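Local coordinates for protein putative hydrolase (Bacteroides ovatus, PDB 4HBS) that is of unknown function but probably acts as a hydrolase, with a five-bladed beta-propeller fold and a family placed in the beta-fructosidase clan, at residues A47-S52 against L111-D116; G54-D59 against D77-V82; I71-N76 against M100-G105; E85-G90 against S391-R396. One frame throughout, in Å; residues are numbered along the deposited sequence.

Contact 1: A47-S52 against L111-D116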
loop_
_atom_site.group_PDB
_atom_site.type_symbol
_atom_site.label_atom_id
_atom_site.label_comp_id
_atom_site.label_asym_id
_atom_site.label_seq_id
_atom_site.Cartn_x
_atom_site.Cartn_y
_atom_site.Cartn_z
ATOM N N ALA A 47 10.037 14.434 -1.869
ATOM C CA ALA A 47 11.271 14.853 -1.190
ATOM C C ALA A 47 11.428 14.138 0.130
ATOM O O ALA A 47 12.543 13.723 0.453
ATOM C CB ALA A 47 11.279 16.354 -0.964
ATOM N N LEU A 48 10.327 13.958 0.889
ATOM C CA LEU A 48 10.389 13.236 2.162
ATOM C C LEU A 48 10.957 11.827 1.985
ATOM O O LEU A 48 11.759 11.400 2.811
ATOM C CB LEU A 48 9.008 13.138 2.830
ATOM C CG LEU A 48 8.551 14.342 3.619
ATOM C CD1 LEU A 48 7.091 14.183 4.016
ATOM C CD2 LEU A 48 9.439 14.572 4.863
ATOM N N PHE A 49 10.585 11.131 0.896
ATOM C CA PHE A 49 11.060 9.782 0.616
ATOM C C PHE A 49 12.258 9.772 -0.378
ATOM O O PHE A 49 12.513 8.756 -1.020
ATOM C CB PHE A 49 9.896 8.919 0.140
ATOM C CG PHE A 49 8.880 8.730 1.250
ATOM C CD1 PHE A 49 7.927 9.710 1.521
ATOM C CD2 PHE A 49 8.899 7.595 2.046
ATOM C CE1 PHE A 49 7.003 9.546 2.553
ATOM C CE2 PHE A 49 7.982 7.440 3.086
ATOM C CZ PHE A 49 7.031 8.415 3.327
ATOM N N THR A 50 13.021 10.895 -0.451
ATOM C CA THR A 50 14.297 11.009 -1.163
ATOM C C THR A 50 15.278 11.138 -0.035
ATOM O O THR A 50 15.563 12.260 0.391
ATOM C CB THR A 50 14.330 12.184 -2.132
ATOM O OG1 THR A 50 13.209 12.127 -2.975
ATOM C CG2 THR A 50 15.541 12.173 -2.998
ATOM N N ARG A 51 15.692 9.991 0.551
ATOM C CA ARG A 51 16.556 9.957 1.738
ATOM C C ARG A 51 17.933 9.390 1.416
ATOM O O ARG A 51 18.093 8.709 0.405
ATOM C CB ARG A 51 15.888 9.119 2.832
ATOM C CG ARG A 51 14.413 9.487 3.058
ATOM C CD ARG A 51 13.756 8.861 4.280
ATOM N NE ARG A 51 14.347 9.343 5.528
ATOM C CZ ARG A 51 15.353 8.771 6.188
ATOM N NH1 ARG A 51 15.901 7.649 5.740
ATOM N NH2 ARG A 51 15.819 9.320 7.298
ATOM N N SER A 52 18.929 9.693 2.268
ATOM C CA SER A 52 20.314 9.264 2.080
ATOM C C SER A 52 20.831 8.262 3.111
ATOM O O SER A 52 21.787 7.549 2.800
ATOM C CB SER A 52 21.225 10.479 2.102
ATOM O OG SER A 52 20.912 11.294 0.985
ATOM N N LEU A 111 9.688 11.499 10.317
ATOM C CA LEU A 111 9.607 10.108 9.874
ATOM C C LEU A 111 10.385 9.261 10.882
ATOM O O LEU A 111 11.610 9.200 10.796
ATOM C CB LEU A 111 10.191 9.953 8.451
ATOM C CG LEU A 111 9.596 10.843 7.349
ATOM C CD1 LEU A 111 10.108 10.416 5.982
ATOM C CD2 LEU A 111 8.072 10.818 7.360
ATOM N N VAL A 112 9.695 8.666 11.874
ATOM C CA VAL A 112 10.345 7.871 12.930
ATOM C C VAL A 112 10.445 6.400 12.493
ATOM O O VAL A 112 9.528 5.616 12.742
ATOM C CB VAL A 112 9.610 8.021 14.288
ATOM C CG1 VAL A 112 10.362 7.298 15.400
ATOM C CG2 VAL A 112 9.426 9.501 14.637
ATOM N N TRP A 113 11.584 6.026 11.882
ATOM C CA TRP A 113 11.820 4.660 11.388
ATOM C C TRP A 113 12.006 3.722 12.570
ATOM O O TRP A 113 13.022 3.826 13.275
ATOM C CB TRP A 113 13.057 4.613 10.454
ATOM C CG TRP A 113 12.945 5.565 9.309
ATOM C CD1 TRP A 113 13.375 6.863 9.279
ATOM C CD2 TRP A 113 12.146 5.379 8.135
ATOM N NE1 TRP A 113 12.929 7.484 8.135
ATOM C CE2 TRP A 113 12.150 6.601 7.424
ATOM C CE3 TRP A 113 11.426 4.296 7.614
ATOM C CZ2 TRP A 113 11.468 6.763 6.206
ATOM C CZ3 TRP A 113 10.730 4.463 6.432
ATOM C CH2 TRP A 113 10.766 5.679 5.729
ATOM N N LEU A 114 11.023 2.822 12.822
ATOM C CA LEU A 114 11.087 1.876 13.945
ATOM C C LEU A 114 11.816 0.647 13.454
ATOM O O LEU A 114 11.249 -0.457 13.387
ATOM C CB LEU A 114 9.677 1.526 14.455
ATOM C CG LEU A 114 8.751 2.675 14.803
ATOM C CD1 LEU A 114 7.393 2.155 15.085
ATOM C CD2 LEU A 114 9.281 3.473 15.970
ATOM N N ALA A 115 13.103 0.840 13.131
ATOM C CA ALA A 115 13.920 -0.150 12.486
ATOM C C ALA A 115 14.857 -0.893 13.415
ATOM O O ALA A 115 15.372 -0.338 14.382
ATOM C CB ALA A 115 14.725 0.511 11.394
ATOM N N ASP A 116 15.111 -2.161 13.051
ATOM C CA ASP A 116 16.010 -3.108 13.719
ATOM C C ASP A 116 17.397 -2.919 13.090
ATOM O O ASP A 116 17.834 -3.750 12.302
ATOM C CB ASP A 116 15.444 -4.544 13.494
ATOM C CG ASP A 116 16.080 -5.675 14.272
ATOM O OD1 ASP A 116 17.238 -5.508 14.736
ATOM O OD2 ASP A 116 15.436 -6.741 14.393
#

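Contact 2: G54-D59 against D77-V82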
loop_
_atom_site.group_PDB
_atom_site.type_symbol
_atom_site.label_atom_id
_atom_site.label_comp_id
_atom_site.label_asym_id
_atom_site.label_seq_id
_atom_site.Cartn_x
_atom_site.Cartn_y
_atom_site.Cartn_z
ATOM N N GLY A 54 19.621 5.309 6.083
ATOM C CA GLY A 54 18.511 4.502 6.580
ATOM C C GLY A 54 17.583 4.164 5.438
ATOM O O GLY A 54 18.073 3.896 4.337
ATOM N N TRP A 55 16.242 4.188 5.659
ATOM C CA TRP A 55 15.307 3.864 4.564
ATOM C C TRP A 55 15.611 4.780 3.403
ATOM O O TRP A 55 15.613 5.990 3.596
ATOM C CB TRP A 55 13.834 4.018 4.986
ATOM C CG TRP A 55 12.872 3.546 3.939
ATOM C CD1 TRP A 55 12.243 2.341 3.885
ATOM C CD2 TRP A 55 12.447 4.270 2.779
ATOM N NE1 TRP A 55 11.476 2.254 2.751
ATOM C CE2 TRP A 55 11.580 3.427 2.054
ATOM C CE3 TRP A 55 12.790 5.516 2.225
ATOM C CZ2 TRP A 55 11.026 3.807 0.833
ATOM C CZ3 TRP A 55 12.254 5.874 1.011
ATOM C CH2 TRP A 55 11.366 5.038 0.343
ATOM N N ASN A 56 15.913 4.235 2.229
ATOM C CA ASN A 56 16.205 5.065 1.070
ATOM C C ASN A 56 15.578 4.500 -0.247
ATOM O O ASN A 56 15.969 4.909 -1.333
ATOM C CB ASN A 56 17.728 5.249 0.954
ATOM C CG ASN A 56 18.506 3.979 0.719
ATOM O OD1 ASN A 56 18.222 3.226 -0.212
ATOM N ND2 ASN A 56 19.567 3.752 1.493
ATOM N N GLY A 57 14.574 3.637 -0.121
ATOM C CA GLY A 57 13.905 2.997 -1.251
ATOM C C GLY A 57 13.073 1.816 -0.794
ATOM O O GLY A 57 13.479 1.095 0.115
ATOM N N GLY A 58 11.904 1.634 -1.394
ATOM C CA GLY A 58 10.984 0.600 -0.956
ATOM C C GLY A 58 9.727 0.400 -1.766
ATOM O O GLY A 58 9.473 1.074 -2.760
ATOM N N ASP A 59 8.933 -0.528 -1.278
ATOM C CA ASP A 59 7.753 -1.151 -1.871
ATOM C C ASP A 59 6.629 -1.160 -0.849
ATOM O O ASP A 59 6.890 -0.960 0.341
ATOM C CB ASP A 59 8.218 -2.573 -2.152
ATOM C CG ASP A 59 7.481 -3.441 -3.114
ATOM O OD1 ASP A 59 7.664 -3.245 -4.318
ATOM O OD2 ASP A 59 6.939 -4.502 -2.669
ATOM N N ASP A 77 9.631 -5.090 0.641
ATOM C CA ASP A 77 11.065 -5.106 0.385
ATOM C C ASP A 77 11.598 -3.681 0.259
ATOM O O ASP A 77 11.169 -2.965 -0.641
ATOM C CB ASP A 77 11.370 -5.919 -0.865
ATOM C CG ASP A 77 11.096 -7.403 -0.773
ATOM O OD1 ASP A 77 10.628 -7.861 0.294
ATOM O OD2 ASP A 77 11.325 -8.112 -1.779
ATOM N N SER A 78 12.463 -3.239 1.218
ATOM C CA SER A 78 13.017 -1.880 1.242
ATOM C C SER A 78 14.518 -1.863 1.457
ATOM O O SER A 78 15.027 -2.682 2.199
ATOM C CB SER A 78 12.375 -1.068 2.363
ATOM O OG SER A 78 10.989 -0.864 2.166
ATOM N N PHE A 79 15.212 -0.872 0.853
ATOM C CA PHE A 79 16.650 -0.668 1.003
ATOM C C PHE A 79 16.933 0.224 2.211
ATOM O O PHE A 79 16.436 1.345 2.281
ATOM C CB PHE A 79 17.268 -0.012 -0.240
ATOM C CG PHE A 79 17.275 -0.863 -1.474
ATOM C CD1 PHE A 79 18.069 -1.996 -1.551
ATOM C CD2 PHE A 79 16.525 -0.507 -2.588
ATOM C CE1 PHE A 79 18.067 -2.795 -2.700
ATOM C CE2 PHE A 79 16.530 -1.303 -3.737
ATOM C CZ PHE A 79 17.299 -2.443 -3.784
ATOM N N TYR A 80 17.753 -0.269 3.136
ATOM C CA TYR A 80 18.194 0.453 4.308
ATOM C C TYR A 80 19.671 0.525 4.214
ATOM O O TYR A 80 20.301 -0.519 4.161
ATOM C CB TYR A 80 17.764 -0.275 5.566
ATOM C CG TYR A 80 16.336 0.007 5.944
ATOM C CD1 TYR A 80 15.300 -0.781 5.460
ATOM C CD2 TYR A 80 16.014 1.059 6.796
ATOM C CE1 TYR A 80 13.976 -0.534 5.819
ATOM C CE2 TYR A 80 14.704 1.277 7.211
ATOM C CZ TYR A 80 13.682 0.489 6.707
ATOM O OH TYR A 80 12.375 0.744 7.039
ATOM N N GLY A 81 20.227 1.728 4.115
ATOM C CA GLY A 81 21.662 1.890 3.970
ATOM C C GLY A 81 22.091 3.286 3.591
ATOM O O GLY A 81 21.554 4.263 4.115
ATOM N N VAL A 82 23.041 3.383 2.651
ATOM C CA VAL A 82 23.684 4.635 2.258
ATOM C C VAL A 82 23.460 4.997 0.771
ATOM O O VAL A 82 23.635 4.149 -0.102
ATOM C CB VAL A 82 25.208 4.484 2.575
ATOM C CG1 VAL A 82 26.049 5.526 1.849
ATOM C CG2 VAL A 82 25.453 4.559 4.073
#

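Contact 3: I71-N76 against M100-G105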
loop_
_atom_site.group_PDB
_atom_site.type_symbol
_atom_site.label_atom_id
_atom_site.label_comp_id
_atom_site.label_asym_id
_atom_site.label_seq_id
_atom_site.Cartn_x
_atom_site.Cartn_y
_atom_site.Cartn_z
ATOM N N ILE A 71 0.780 8.936 11.937
ATOM C CA ILE A 71 0.424 8.072 10.803
ATOM C C ILE A 71 1.394 6.909 10.785
ATOM O O ILE A 71 2.606 7.115 10.891
ATOM C CB ILE A 71 0.434 8.840 9.450
ATOM C CG1 ILE A 71 -0.609 9.964 9.465
ATOM C CG2 ILE A 71 0.201 7.870 8.260
ATOM C CD1 ILE A 71 -0.502 10.887 8.380
ATOM N N PHE A 72 0.866 5.691 10.630
ATOM C CA PHE A 72 1.669 4.474 10.587
ATOM C C PHE A 72 1.934 4.108 9.121
ATOM O O PHE A 72 0.994 3.986 8.354
ATOM C CB PHE A 72 0.936 3.341 11.326
ATOM C CG PHE A 72 1.475 1.966 11.038
ATOM C CD1 PHE A 72 2.532 1.449 11.769
ATOM C CD2 PHE A 72 0.975 1.216 9.984
ATOM C CE1 PHE A 72 3.076 0.206 11.450
ATOM C CE2 PHE A 72 1.521 -0.022 9.666
ATOM C CZ PHE A 72 2.574 -0.516 10.390
ATOM N N TRP A 73 3.203 3.915 8.748
ATOM C CA TRP A 73 3.606 3.527 7.390
ATOM C C TRP A 73 4.201 2.146 7.424
ATOM O O TRP A 73 5.075 1.917 8.262
ATOM C CB TRP A 73 4.662 4.499 6.838
ATOM C CG TRP A 73 4.169 5.884 6.630
ATOM C CD1 TRP A 73 3.859 6.802 7.595
ATOM C CD2 TRP A 73 4.018 6.552 5.377
ATOM N NE1 TRP A 73 3.498 7.993 7.016
ATOM C CE2 TRP A 73 3.609 7.877 5.655
ATOM C CE3 TRP A 73 4.144 6.148 4.036
ATOM C CZ2 TRP A 73 3.314 8.793 4.639
ATOM C CZ3 TRP A 73 3.868 7.062 3.032
ATOM C CH2 TRP A 73 3.459 8.367 3.335
ATOM N N SER A 74 3.778 1.237 6.525
ATOM C CA SER A 74 4.385 -0.096 6.422
ATOM C C SER A 74 4.967 -0.281 5.038
ATOM O O SER A 74 4.403 0.209 4.053
ATOM C CB SER A 74 3.395 -1.211 6.738
ATOM O OG SER A 74 2.346 -1.328 5.800
ATOM N N PHE A 75 6.102 -0.977 4.959
ATOM C CA PHE A 75 6.795 -1.226 3.704
ATOM C C PHE A 75 7.087 -2.674 3.567
ATOM O O PHE A 75 7.198 -3.388 4.566
ATOM C CB PHE A 75 8.116 -0.429 3.620
ATOM C CG PHE A 75 7.952 1.046 3.901
ATOM C CD1 PHE A 75 7.922 1.520 5.206
ATOM C CD2 PHE A 75 7.773 1.957 2.862
ATOM C CE1 PHE A 75 7.693 2.865 5.473
ATOM C CE2 PHE A 75 7.539 3.311 3.137
ATOM C CZ PHE A 75 7.510 3.754 4.443
ATOM N N ASN A 76 7.251 -3.106 2.314
ATOM C CA ASN A 76 7.604 -4.465 1.939
ATOM C C ASN A 76 9.106 -4.403 1.673
ATOM O O ASN A 76 9.804 -3.705 2.435
ATOM C CB ASN A 76 6.739 -4.922 0.737
ATOM C CG ASN A 76 5.277 -5.123 1.075
ATOM O OD1 ASN A 76 4.897 -5.292 2.230
ATOM N ND2 ASN A 76 4.417 -5.102 0.072
HETATM N N MSE A 100 7.332 2.368 10.094
HETATM C CA MSE A 100 7.702 3.733 10.464
HETATM C C MSE A 100 6.469 4.464 11.011
HETATM O O MSE A 100 5.344 4.065 10.709
HETATM C CB MSE A 100 8.266 4.438 9.202
HETATM C CG MSE A 100 8.623 5.917 9.371
HETATM SE SE MSE A 100 7.220 7.075 8.831
HETATM C CE MSE A 100 7.456 6.959 7.056
ATOM N N VAL A 101 6.686 5.493 11.847
ATOM C CA VAL A 101 5.620 6.343 12.397
ATOM C C VAL A 101 5.906 7.770 11.985
ATOM O O VAL A 101 6.983 8.271 12.291
ATOM C CB VAL A 101 5.464 6.267 13.947
ATOM C CG1 VAL A 101 4.324 7.173 14.402
ATOM C CG2 VAL A 101 5.230 4.840 14.427
ATOM N N GLN A 102 4.959 8.424 11.304
ATOM C CA GLN A 102 5.085 9.824 10.916
ATOM C C GLN A 102 4.365 10.651 11.938
ATOM O O GLN A 102 3.176 10.420 12.144
ATOM C CB GLN A 102 4.479 10.064 9.541
ATOM C CG GLN A 102 4.480 11.527 9.087
ATOM C CD GLN A 102 3.697 11.751 7.831
ATOM O OE1 GLN A 102 3.064 10.852 7.293
ATOM N NE2 GLN A 102 3.677 12.975 7.365
ATOM N N THR A 103 5.048 11.634 12.557
ATOM C CA THR A 103 4.437 12.534 13.537
ATOM C C THR A 103 4.067 13.848 12.851
ATOM O O THR A 103 4.636 14.159 11.806
ATOM C CB THR A 103 5.415 12.791 14.688
ATOM O OG1 THR A 103 6.639 13.306 14.147
ATOM C CG2 THR A 103 5.681 11.550 15.506
ATOM N N PRO A 104 3.174 14.685 13.430
ATOM C CA PRO A 104 2.865 15.981 12.786
ATOM C C PRO A 104 4.112 16.860 12.583
ATOM O O PRO A 104 4.935 16.947 13.500
ATOM C CB PRO A 104 1.884 16.629 13.769
ATOM C CG PRO A 104 1.272 15.489 14.492
ATOM C CD PRO A 104 2.370 14.496 14.655
ATOM N N GLY A 105 4.255 17.459 11.387
ATOM C CA GLY A 105 5.384 18.339 11.068
ATOM C C GLY A 105 5.793 18.351 9.606
ATOM O O GLY A 105 6.114 19.410 9.063
#

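Contact 4: E85-G90 against S391-R396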
loop_
_atom_site.group_PDB
_atom_site.type_symbol
_atom_site.label_atom_id
_atom_site.label_comp_id
_atom_site.label_asym_id
_atom_site.label_seq_id
_atom_site.Cartn_x
_atom_site.Cartn_y
_atom_site.Cartn_z
ATOM N N GLU A 85 26.866 10.283 -3.689
ATOM C CA GLU A 85 26.812 11.410 -4.618
ATOM C C GLU A 85 25.946 11.090 -5.862
ATOM O O GLU A 85 26.056 9.992 -6.439
ATOM C CB GLU A 85 28.247 11.800 -5.064
ATOM C CG GLU A 85 29.162 12.285 -3.931
ATOM C CD GLU A 85 30.154 11.272 -3.358
ATOM O OE1 GLU A 85 29.708 10.233 -2.809
ATOM O OE2 GLU A 85 31.376 11.550 -3.404
ATOM N N ASN A 86 25.078 12.062 -6.252
ATOM C CA ASN A 86 24.156 11.990 -7.404
ATOM C C ASN A 86 23.151 10.847 -7.266
ATOM O O ASN A 86 22.871 10.140 -8.232
ATOM C CB ASN A 86 24.911 11.890 -8.741
ATOM C CG ASN A 86 25.933 12.967 -8.936
ATOM O OD1 ASN A 86 27.120 12.685 -9.078
ATOM N ND2 ASN A 86 25.499 14.225 -8.965
ATOM N N ARG A 87 22.564 10.700 -6.069
ATOM C CA ARG A 87 21.548 9.678 -5.802
ATOM C C ARG A 87 21.983 8.298 -6.300
ATOM O O ARG A 87 21.208 7.609 -6.946
ATOM C CB ARG A 87 20.198 10.093 -6.430
ATOM C CG ARG A 87 19.589 11.336 -5.811
ATOM C CD ARG A 87 19.102 11.093 -4.397
ATOM N NE ARG A 87 18.020 10.113 -4.354
ATOM C CZ ARG A 87 17.610 9.464 -3.262
ATOM N NH1 ARG A 87 18.211 9.665 -2.090
ATOM N NH2 ARG A 87 16.600 8.599 -3.334
ATOM N N SER A 88 23.231 7.915 -6.013
ATOM C CA SER A 88 23.792 6.641 -6.423
ATOM C C SER A 88 23.751 5.745 -5.220
ATOM O O SER A 88 24.475 6.005 -4.271
ATOM C CB SER A 88 25.213 6.843 -6.943
ATOM O OG SER A 88 25.789 5.640 -7.421
ATOM N N ARG A 89 22.836 4.761 -5.181
ATOM C CA ARG A 89 22.697 3.901 -4.005
ATOM C C ARG A 89 23.954 3.068 -3.781
ATOM O O ARG A 89 24.499 2.504 -4.725
ATOM C CB ARG A 89 21.456 3.008 -4.122
ATOM C CG ARG A 89 21.297 1.917 -3.016
ATOM C CD ARG A 89 19.837 1.675 -2.647
ATOM N NE ARG A 89 18.987 1.626 -3.842
ATOM C CZ ARG A 89 17.797 2.216 -4.002
ATOM N NH1 ARG A 89 17.243 2.907 -3.005
ATOM N NH2 ARG A 89 17.147 2.114 -5.159
ATOM N N GLY A 90 24.397 3.027 -2.525
ATOM C CA GLY A 90 25.582 2.301 -2.101
ATOM C C GLY A 90 25.231 1.053 -1.318
ATOM O O GLY A 90 24.307 0.326 -1.699
ATOM N N SER A 391 20.368 5.868 -9.559
ATOM C CA SER A 391 19.948 4.481 -9.299
ATOM C C SER A 391 19.061 4.364 -8.092
ATOM O O SER A 391 18.176 3.498 -8.067
ATOM C CB SER A 391 21.163 3.585 -9.117
ATOM O OG SER A 391 22.007 4.064 -8.091
ATOM N N ALA A 392 19.257 5.247 -7.093
ATOM C CA ALA A 392 18.434 5.243 -5.888
ATOM C C ALA A 392 16.920 5.419 -6.167
ATOM O O ALA A 392 16.099 4.900 -5.403
ATOM C CB ALA A 392 18.893 6.345 -4.938
ATOM N N ASP A 393 16.557 6.133 -7.262
ATOM C CA ASP A 393 15.187 6.572 -7.516
ATOM C C ASP A 393 14.294 5.715 -8.469
ATOM O O ASP A 393 13.215 6.175 -8.871
ATOM C CB ASP A 393 15.251 8.020 -7.973
ATOM C CG ASP A 393 15.743 8.946 -6.881
ATOM O OD1 ASP A 393 15.232 8.846 -5.736
ATOM O OD2 ASP A 393 16.701 9.705 -7.135
ATOM N N PHE A 394 14.644 4.452 -8.698
ATOM C CA PHE A 394 13.746 3.568 -9.435
ATOM C C PHE A 394 12.773 2.976 -8.451
ATOM O O PHE A 394 11.562 2.965 -8.665
ATOM C CB PHE A 394 14.521 2.435 -10.129
ATOM C CG PHE A 394 15.239 2.847 -11.387
ATOM C CD1 PHE A 394 14.528 3.256 -12.511
ATOM C CD2 PHE A 394 16.618 2.754 -11.478
ATOM C CE1 PHE A 394 15.184 3.543 -13.705
ATOM C CE2 PHE A 394 17.279 3.103 -12.656
ATOM C CZ PHE A 394 16.557 3.495 -13.764
ATOM N N TYR A 395 13.329 2.476 -7.348
ATOM C CA TYR A 395 12.625 1.758 -6.323
ATOM C C TYR A 395 12.250 2.598 -5.095
ATOM O O TYR A 395 12.766 2.390 -3.999
ATOM C CB TYR A 395 13.509 0.603 -5.922
ATOM C CG TYR A 395 12.764 -0.493 -5.230
ATOM C CD1 TYR A 395 11.811 -1.244 -5.903
ATOM C CD2 TYR A 395 13.035 -0.813 -3.908
ATOM C CE1 TYR A 395 11.120 -2.259 -5.272
ATOM C CE2 TYR A 395 12.369 -1.844 -3.273
ATOM C CZ TYR A 395 11.421 -2.579 -3.964
ATOM O OH TYR A 395 10.779 -3.629 -3.380
ATOM N N ARG A 396 11.280 3.476 -5.266
ATOM C CA ARG A 396 10.752 4.291 -4.177
ATOM C C ARG A 396 9.403 4.839 -4.589
ATOM O O ARG A 396 9.105 4.897 -5.802
ATOM C CB ARG A 396 11.719 5.419 -3.744
ATOM C CG ARG A 396 12.497 6.077 -4.843
ATOM C CD ARG A 396 11.690 7.119 -5.566
ATOM N NE ARG A 396 12.151 8.456 -5.212
ATOM C CZ ARG A 396 11.528 9.328 -4.418
ATOM N NH1 ARG A 396 10.347 9.037 -3.885
ATOM N NH2 ARG A 396 12.069 10.509 -4.173
#

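Contact 1: A47-S52 against L111-D116
R51 lays its guanidinium against the indole of W113, and this pairing marks the more open side of the contact. NE1 of W113 sits 3.3 Å above the plane of the R51 guanidinium, over its centre, while CZ of R51 is 3.4 Å from that same NE1. The two flat groups are inclined at 50°, so this is an approach over the guanidinium rather than a parallel stack. The bend at chi3 (66°) brings NE of R51 to 3.5 Å from NE1 of W113, and CD of R51 rests 3.7 Å from CZ2 of W113. Polar partners elsewhere hold the arginine: NE forms a salt bridge with D108, and NH1 donates to the carbonyls of L53 and W55. Both R51 and W113 keep some exposure.

The more buried side, the packed part of the contact, is made mainly of aliphatic and aromatic groups. L111 aims its CD1 at the end of the helix, 3.7 Å from L48 O and 4.3 Å from L48 CB. F49, the first residue to leave helical geometry, brings CE2 to 4.2 Å from CH2 of W113. These side chains touch in van der Waals fashion, without any polar link between the segments.

In the wider fold, F49 also meets the rings of W73 and F399, whereas W113 stacks on W55. M100 of strand 98-102 touches F49, L111 and W113. The contact therefore lays the end of helix 43-48 and the turn after it against strand 111-113, an outer strand of its four-stranded sheet.

Contact 2: G54-D59 against D77-V82
W55 turns the edge of its five-membered ring to the face of Y80, a T-shaped pair with centroids 5.2 Å apart and planes at 86°. The backbone contributes to the same meeting, since CA of W55 lies over a face of the Y80 ring. With CG anti to the backbone N (chi1 -174°), the W55 indole has G57 N over one face, 3.3 Å above the plane, and the stacked ring of W113 on the other. At the edge, W55 NE1 makes a weak hydrogen bond of 3.2 Å to S78 OG, a hydroxyl also bonded to the carbonyl of N76. The hydroxyl of Y80 pairs with S98 OG.

F79 points to the opposite face from W55 and Y80, and the N56 amide reaches its CB: the amide and ring planes are 18° apart, and N56 OD1 comes to 3.4 Å from F79 CB while receiving a hydrogen bond from R89. F79 itself stacks on F94.

Four backbone bonds join G54-G57 to F79-G81. G54 and G81 exchange a pair, N56 N donates to F79 O over 2.9 Å, and F79 N donates to G57 O. The result is a short two-stranded antiparallel ribbon, 55-57 with 79-80, whose chains turn corners at G54 and G81. It leads at one end into the propeller sheet of strands 60-65 and 71-75, and at the other into the hairpin that begins with strand 82-84.

Contact 3: I71-N76 against M100-G105
I71 with Q102 and W73 with M100 are hydrogen-bonded antiparallel pairs on either side of the non-hydrogen-bonded pair F72 with V101, and the strand directions differ by 148°. All four backbone bonds of the two outer pairs are made, among them W73 N to M100 O at 2.9 Å.

W73 carries the side-chain contact, using face and edge for different partners. Selenomethionine M100 has CG anti to the backbone N (chi1 176°); further bends at chi2 and chi3 (-78°) bring CE over the indole, 3.7 Å from the centroid of the W73 five-membered ring, a CH-pi contact. SE of M100 stands obliquely 4.1 Å from that centroid, a Met-aromatic contact. At the ring edge, W73 NE1 donates to Q102 OE1 over 2.9 Å, the acceptor lying in the indole plane. The amide is held at its other end too, NE2 of Q102 pairing with Y45 OH. F75 meets M100 CB at its ring edge, and I71 CD1 packs 3.7 Å from Q102 OE1.

An alanine in place of W73 would probably leave Q102 OE1 without this donor and M100 CE and SE without the indole they pack on.

The strands are the two inner members of a four-stranded propeller sheet: 60-65 flanks 71-75, and 111-113 flanks 98-102. W73 touches V61 and T63 and meets the ring of F49, whereas F72 reaches M170 and M172 of strand 169-178 in the next sheet.

Contact 4: E85-G90 against S391-R396
D393 is held by two arginines that approach one of its oxygens from opposite faces of the carboxylate. R87 grips it side-on: NE donates to OD2 of D393 over 3.1 Å, almost straight at 172°, and NH2 donates to OD1 of D393 over 2.8 Å. Both use the syn side, whereas R396 NE reaches D393 OD1 from the anti side at 3.1 Å. The R87 chain bends at chi2 and chi3 (-64°), and A392 CB lies over one face of its guanidinium, toward the rim. R87 NH1 is taken up by R51 O.

A392 CA lies over one face of the R89 guanidinium, toward its rim, and R89 gives a weak bond from NH2 to A392 O, its NE being bonded to N385 O. A392 N donates to R87 O, and R89 N, over 3.1 Å, to OG of S391, a hydroxyl also bonded to A388 O.

An alanine in place of D393 would probably leave the guanidiniums of R87 and R396, two like charges close together, without the carboxylate between them.

R87 and S88 both face one residue of strand 82-84, a G1 beta bulge. The whole is a largely buried Arg-Asp-Arg salt-bridge network, fastening a bulged beta hairpin to the loop ahead of strand 399-403.

Overall arrangement
All four contacts join the 47-116 region of the chain, the first three internally and contact 4 to a segment some 300 residues later. Contacts 2 and 3 fall inside the loop closed by contact 1. Contact 1 has its centre about 8 Å from that of contact 2 and about 9 Å from that of contact 3, with which it shares the sheet of strands 60-65, 71-75, 98-102 and 111-113. Contact 4 touches contacts 1 and 2 but not contact 3, its centre being about 21 Å from the latter's. Strand 399-403 pairs with strand 38-42, a pairing of chain ends consistent with closure of the propeller ring, so contact 4 probably ties this region to that sheet.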